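Local structure of transcriptional regulator, TetR family (Thermus thermophilus, 3VPR) at residues Ser46-Leu51 with Lys105-Glu110. The protein represses transcription as a TetR-family regulator, probably by binding cis-regulatory DNA through a helix-turn-helix motif. Numbering follows the deposited sequence.
Sequences SKEEIL and KSLSPE
Glu48 reaches across to Ser108 from the first turn of helix 47-70, and its side chain carries the polar half of the contact. CB points toward the facing loop, and CG lies anti to the backbone N (chi1 -174°), which brings CG to 3.8 Å from the carbonyl O of Ser106. The chain then bends at chi2 (-81°) and delivers the carboxylate to the residue just before helix 109-135. There Glu48 OE2 accepts from Ser108 N at 3.0 Å in a nearly straight bond, the N-H coming from above the carboxylate plane. Ser108 OG adds a weak bond to it, while Asn111 ND2, from the first turn of that helix, gives the same oxygen a full hydrogen bond. A negative group here probably also suits the dipole of that helix start. Leu107 CD2 touches Glu48 OE2 at 3.4 Å and continues to Leu51, whose CG it meets at 3.8 Å as the two leucines cross obliquely. Leu51 CD2 rests on Ser106 CB, while Ser106 OG turns to Glu22. An alanine at Glu48 would probably leave the amide of Ser108 and Asn111 ND2 without this acceptor and open a gap beside Leu107. The contact thus ties the start of helix 47-70, just after the predicted helix-turn-helix, to the linker between helices 94-103 and 109-135 of the C-terminal domain, with Tyr21 lying against Leu51 and Ser106.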
loop_
_atom_site.group_PDB
_atom_site.type_symbol
_atom_site.label_atom_id
_atom_site.label_comp_id
_atom_site.label_asym_id
_atom_site.label_seq_id
_atom_site.Cartn_x
_atom_site.Cartn_y
_atom_site.Cartn_z
ATOM N N SER A 46 -3.084 -22.735 -17.933
ATOM C CA SER A 46 -4.219 -21.966 -17.433
ATOM C C SER A 46 -3.858 -20.507 -17.287
ATOM O O SER A 46 -2.681 -20.133 -17.284
ATOM C CB SER A 46 -4.662 -22.487 -16.061
ATOM O OG SER A 46 -3.631 -22.294 -15.101
ATOM N N LYS A 47 -4.893 -19.692 -17.152
ATOM C CA LYS A 47 -4.745 -18.255 -16.967
ATOM C C LYS A 47 -4.072 -18.002 -15.625
ATOM O O LYS A 47 -3.232 -17.112 -15.483
ATOM C CB LYS A 47 -6.130 -17.606 -16.965
ATOM C CG LYS A 47 -6.153 -16.091 -16.833
ATOM C CD LYS A 47 -7.613 -15.623 -16.596
ATOM C CE LYS A 47 -7.700 -14.164 -16.202
ATOM N NZ LYS A 47 -9.101 -13.776 -15.871
ATOM N N GLU A 48 -4.460 -18.796 -14.634
ATOM C CA GLU A 48 -3.931 -18.662 -13.282
ATOM C C GLU A 48 -2.424 -18.917 -13.255
ATOM O O GLU A 48 -1.698 -18.278 -12.501
ATOM C CB GLU A 48 -4.685 -19.633 -12.349
ATOM C CG GLU A 48 -4.355 -19.533 -10.858
ATOM C CD GLU A 48 -3.083 -20.267 -10.487
ATOM O OE1 GLU A 48 -2.676 -21.168 -11.255
ATOM O OE2 GLU A 48 -2.501 -19.954 -9.427
ATOM N N GLU A 49 -1.959 -19.846 -14.084
ATOM C CA GLU A 49 -0.536 -20.153 -14.143
ATOM C C GLU A 49 0.229 -18.970 -14.725
ATOM O O GLU A 49 1.380 -18.746 -14.349
ATOM C CB GLU A 49 -0.281 -21.406 -14.984
ATOM C CG GLU A 49 1.194 -21.700 -15.271
ATOM C CD GLU A 49 1.965 -22.131 -14.044
ATOM O OE1 GLU A 49 1.337 -22.646 -13.100
ATOM O OE2 GLU A 49 3.204 -21.982 -14.031
ATOM N N ILE A 50 -0.410 -18.211 -15.620
ATOM C CA ILE A 50 0.231 -17.036 -16.237
ATOM C C ILE A 50 0.404 -15.966 -15.160
ATOM O O ILE A 50 1.481 -15.371 -15.021
ATOM C CB ILE A 50 -0.625 -16.460 -17.411
ATOM C CG1 ILE A 50 -0.711 -17.494 -18.539
ATOM C CG2 ILE A 50 -0.011 -15.151 -17.935
ATOM C CD1 ILE A 50 -1.473 -17.018 -19.776
ATOM N N LEU A 51 -0.658 -15.739 -14.393
ATOM C CA LEU A 51 -0.626 -14.782 -13.295
ATOM C C LEU A 51 0.417 -15.237 -12.273
ATOM O O LEU A 51 1.148 -14.437 -11.703
ATOM C CB LEU A 51 -1.996 -14.717 -12.605
ATOM C CG LEU A 51 -1.979 -13.973 -11.264
ATOM C CD1 LEU A 51 -1.532 -12.537 -11.498
ATOM C CD2 LEU A 51 -3.353 -14.004 -10.614
ATOM N N LYS A 105 -5.452 -12.683 -4.521
ATOM C CA LYS A 105 -6.602 -13.526 -4.206
ATOM C C LYS A 105 -6.964 -14.520 -5.306
ATOM O O LYS A 105 -7.678 -15.499 -5.061
ATOM C CB LYS A 105 -7.825 -12.657 -3.896
ATOM C CG LYS A 105 -8.171 -11.652 -4.988
ATOM C CD LYS A 105 -9.532 -11.013 -4.749
ATOM C CE LYS A 105 -9.749 -9.826 -5.673
ATOM N NZ LYS A 105 -8.728 -8.753 -5.457
ATOM N N SER A 106 -6.461 -14.281 -6.512
ATOM C CA SER A 106 -6.775 -15.146 -7.640
ATOM C C SER A 106 -5.921 -16.401 -7.771
ATOM O O SER A 106 -6.315 -17.342 -8.454
ATOM C CB SER A 106 -6.707 -14.339 -8.946
ATOM O OG SER A 106 -7.708 -13.335 -8.981
ATOM N N LEU A 107 -4.754 -16.425 -7.137
ATOM C CA LEU A 107 -3.896 -17.603 -7.228
ATOM C C LEU A 107 -4.467 -18.804 -6.486
ATOM O O LEU A 107 -5.276 -18.648 -5.568
ATOM C CB LEU A 107 -2.515 -17.302 -6.654
ATOM C CG LEU A 107 -1.656 -16.276 -7.393
ATOM C CD1 LEU A 107 -0.397 -16.033 -6.590
ATOM C CD2 LEU A 107 -1.322 -16.777 -8.791
ATOM N N SER A 108 -4.045 -20.002 -6.886
ATOM C CA SER A 108 -4.481 -21.212 -6.207
ATOM C C SER A 108 -3.675 -21.200 -4.909
ATOM O O SER A 108 -2.610 -20.590 -4.855
ATOM C CB SER A 108 -4.144 -22.455 -7.034
ATOM O OG SER A 108 -2.758 -22.514 -7.331
ATOM N N PRO A 109 -4.174 -21.858 -3.849
ATOM C CA PRO A 109 -3.460 -21.886 -2.566
ATOM C C PRO A 109 -1.969 -22.216 -2.654
ATOM O O PRO A 109 -1.136 -21.502 -2.100
ATOM C CB PRO A 109 -4.245 -22.917 -1.753
ATOM C CG PRO A 109 -5.636 -22.734 -2.253
ATOM C CD PRO A 109 -5.438 -22.614 -3.763
ATOM N N GLU A 110 -1.612 -23.284 -3.353
ATOM C CA GLU A 110 -0.197 -23.622 -3.427
ATOM C C GLU A 110 0.626 -22.574 -4.173
ATOM O O GLU A 110 1.790 -22.344 -3.830
ATOM C CB GLU A 110 0.018 -25.009 -4.047
ATOM C CG GLU A 110 1.499 -25.369 -4.211
ATOM C CD GLU A 110 1.759 -26.870 -4.264
ATOM O OE1 GLU A 110 1.071 -27.581 -5.034
ATOM O OE2 GLU A 110 2.667 -27.337 -3.540
#